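Local coordinates for putative diflavin flavoprotein A 5 (Nostoc sp. PCC 7120, PDB 4FEK) that probably carries electrons from NADH to oxygen, reducing it to water, its metallo-beta-lactamase-like domain being the part present here, at residues Glu69-Gln72 against Gln73-Leu77. Residues are numbered along the deposited sequence; the frame is centred on the assembly and turned at random.
Sequences EALQ and QTVNL
With chi1 at -48°, Thr74 swings OG1 alongside its own backbone N and back over the last turn of the helix, where the hydroxyl donates to Ala70 O; OG1 and that oxygen lie 2.7 Å apart. The hydroxyl arrives tilted from the carbonyl plane, and Gln73 N makes a second, weak bond to the same Ala70 oxygen. Leu71 has CG anti to its backbone N (chi1 179°), which brings its branched end round to Val75 and Leu77. Leu71 CD1 meets Val75 CG2 at 3.9 Å, while Leu71 CG and CD2 both lean on Leu77 CD2; the other methyl of Leu77, CD1, rests against Gln72 CG at 4.0 Å. The Gln72 and Leu77 side chains cross at roughly a right angle.

This is the C-terminal end of helix 61-74, in the beta-alpha-beta unit that links parallel strands 53-56 and 80-84 of the metallo-beta-lactamase-type domain. Leu71 also packs on Leu99 and Leu77 on Leu102, both of helix 93-102, whereas Val75 turns to strand 41-49 and Thr74 touches strands 8-15 and 18-25.

As the helix ends, Leu71 O takes two amides: Val75 N, 2.8 Å from that oxygen, comes in almost in line with the carbonyl, and Thr74 N, 2.9 Å from it, sits above the carbonyl plane. One turn back, Gln73 N donates to Glu69 O over 3.2 Å, and the aliphatic Gln73 CG passes beside the same oxygen. Where the chain leaves the helix, the carbonyls of Gln72 and Val75 come close together, and a single water donates to both, 2.6 Å from Gln72 O, bridging two acceptors that cannot bond to each other.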
ATOM      1  N   GLU A  69      17.679   3.505  -4.170  1.00 19.93           N
ATOM      2  CA  GLU A  69      18.666   4.449  -3.618  1.00 20.66           C
ATOM      3  C   GLU A  69      18.247   4.995  -2.256  1.00 24.86           C
ATOM      4  O   GLU A  69      19.046   4.994  -1.322  1.00 19.49           O
ATOM      5  CB  GLU A  69      18.917   5.611  -4.583  1.00 24.78           C
ATOM      6  CG  GLU A  69      19.527   5.169  -5.921  1.00 39.23           C
ATOM      7  CD  GLU A  69      20.237   6.306  -6.660  1.00 53.62           C
ATOM      8  OE1 GLU A  69      20.523   7.350  -6.024  1.00 59.56           O
ATOM      9  OE2 GLU A  69      20.510   6.155  -7.872  1.00 54.89           O
ATOM     10  N   ALA A  70      16.997   5.460  -2.137  1.00 19.76           N
ATOM     11  CA  ALA A  70      16.499   5.956  -0.855  1.00 20.96           C
ATOM     12  C   ALA A  70      16.418   4.847   0.213  1.00 19.29           C
ATOM     13  O   ALA A  70      16.725   5.065   1.395  1.00 19.71           O
ATOM     14  CB  ALA A  70      15.127   6.636  -1.034  1.00 18.63           C
ATOM     15  N   LEU A  71      16.016   3.658  -0.211  1.00 17.10           N
ATOM     16  CA  LEU A  71      15.830   2.555   0.721  1.00 17.34           C
ATOM     17  C   LEU A  71      17.199   2.166   1.288  1.00 17.93           C
ATOM     18  O   LEU A  71      17.346   1.949   2.494  1.00 18.95           O
ATOM     19  CB  LEU A  71      15.183   1.365   0.007  1.00 18.89           C
ATOM     20  CG  LEU A  71      14.959   0.122   0.857  1.00 20.67           C
ATOM     21  CD1 LEU A  71      13.964   0.441   1.945  1.00 23.21           C
ATOM     22  CD2 LEU A  71      14.514  -1.067  -0.009  1.00 21.78           C
ATOM     23  N   GLN A  72      18.199   2.106   0.408  1.00 23.20           N
ATOM     24  CA  GLN A  72      19.579   1.818   0.807  1.00 26.25           C
ATOM     25  C   GLN A  72      20.126   2.843   1.790  1.00 26.47           C
ATOM     26  O   GLN A  72      20.956   2.520   2.632  1.00 30.20           O
ATOM     27  CB  GLN A  72      20.502   1.759  -0.414  1.00 29.05           C
ATOM     28  CG  GLN A  72      20.898   0.360  -0.822  1.00 35.06           C
ATOM     29  CD  GLN A  72      22.071   0.334  -1.805  1.00 39.28           C
ATOM     30  OE1 GLN A  72      22.607   1.374  -2.189  1.00 37.14           O
ATOM     31  NE2 GLN A  72      22.459  -0.864  -2.223  1.00 40.29           N
ATOM     32  N   GLN A  73      19.663   4.080   1.685  1.00 21.96           N
ATOM     33  CA  GLN A  73      20.080   5.108   2.624  1.00 27.57           C
ATOM     34  C   GLN A  73      19.353   5.004   3.954  1.00 30.53           C
ATOM     35  O   GLN A  73      19.812   5.552   4.944  1.00 28.47           O
ATOM     36  CB  GLN A  73      19.929   6.504   2.011  1.00 33.37           C
ATOM     37  CG  GLN A  73      20.813   6.704   0.773  1.00 47.92           C
ATOM     38  CD  GLN A  73      20.548   8.013   0.042  1.00 60.15           C
ATOM     39  OE1 GLN A  73      19.670   8.791   0.426  1.00 63.90           O
ATOM     40  NE2 GLN A  73      21.311   8.261  -1.023  1.00 64.22           N
ATOM     41  N   THR A  74      18.237   4.277   3.986  1.00 25.00           N
ATOM     42  CA  THR A  74      17.421   4.192   5.187  1.00 24.62           C
ATOM     43  C   THR A  74      17.646   2.909   5.989  1.00 25.09           C
ATOM     44  O   THR A  74      17.615   2.907   7.214  1.00 28.91           O
ATOM     45  CB  THR A  74      15.918   4.248   4.824  1.00 30.18           C
ATOM     46  OG1 THR A  74      15.688   5.331   3.917  1.00 33.56           O
ATOM     47  CG2 THR A  74      15.073   4.421   6.068  1.00 33.05           C
ATOM     48  N   VAL A  75      17.818   1.801   5.294  1.00 24.45           N
ATOM     49  CA  VAL A  75      17.954   0.521   5.969  1.00 27.82           C
ATOM     50  C   VAL A  75      19.093  -0.286   5.355  1.00 29.92           C
ATOM     51  O   VAL A  75      19.448  -0.102   4.187  1.00 29.00           O
ATOM     52  CB  VAL A  75      16.643  -0.310   5.898  1.00 35.32           C
ATOM     53  CG1 VAL A  75      15.422   0.571   6.118  1.00 41.30           C
ATOM     54  CG2 VAL A  75      16.517  -0.981   4.579  1.00 27.69           C
ATOM     55  N   ASN A  76      19.653  -1.192   6.150  1.00 24.77           N
ATOM     56  CA  ASN A  76      20.683  -2.101   5.682  1.00 25.74           C
ATOM     57  C   ASN A  76      19.974  -3.261   5.026  1.00 25.65           C
ATOM     58  O   ASN A  76      19.287  -4.032   5.702  1.00 25.77           O
ATOM     59  CB  ASN A  76      21.519  -2.586   6.881  1.00 31.84           C
ATOM     60  CG  ASN A  76      22.629  -3.543   6.488  1.00 40.65           C
ATOM     61  OD1 ASN A  76      22.686  -4.039   5.362  1.00 42.41           O
ATOM     62  ND2 ASN A  76      23.523  -3.821   7.436  1.00 45.68           N
ATOM     63  N   LEU A  77      20.132  -3.398   3.713  1.00 25.33           N
ATOM     64  CA  LEU A  77      19.371  -4.401   2.978  1.00 28.92           C
ATOM     65  C   LEU A  77      19.717  -5.826   3.409  1.00 35.41           C
ATOM     66  O   LEU A  77      18.942  -6.757   3.187  1.00 32.17           O
ATOM     67  CB  LEU A  77      19.522  -4.225   1.462  1.00 33.05           C
ATOM     68  CG  LEU A  77      19.005  -2.889   0.910  1.00 35.73           C
ATOM     69  CD1 LEU A  77      18.758  -2.973  -0.578  1.00 40.11           C
ATOM     70  CD2 LEU A  77      17.751  -2.450   1.612  1.00 36.83           C
TER
HETATM   71  O   HOH W   1      22.132   0.388   3.621  1.00 36.45           O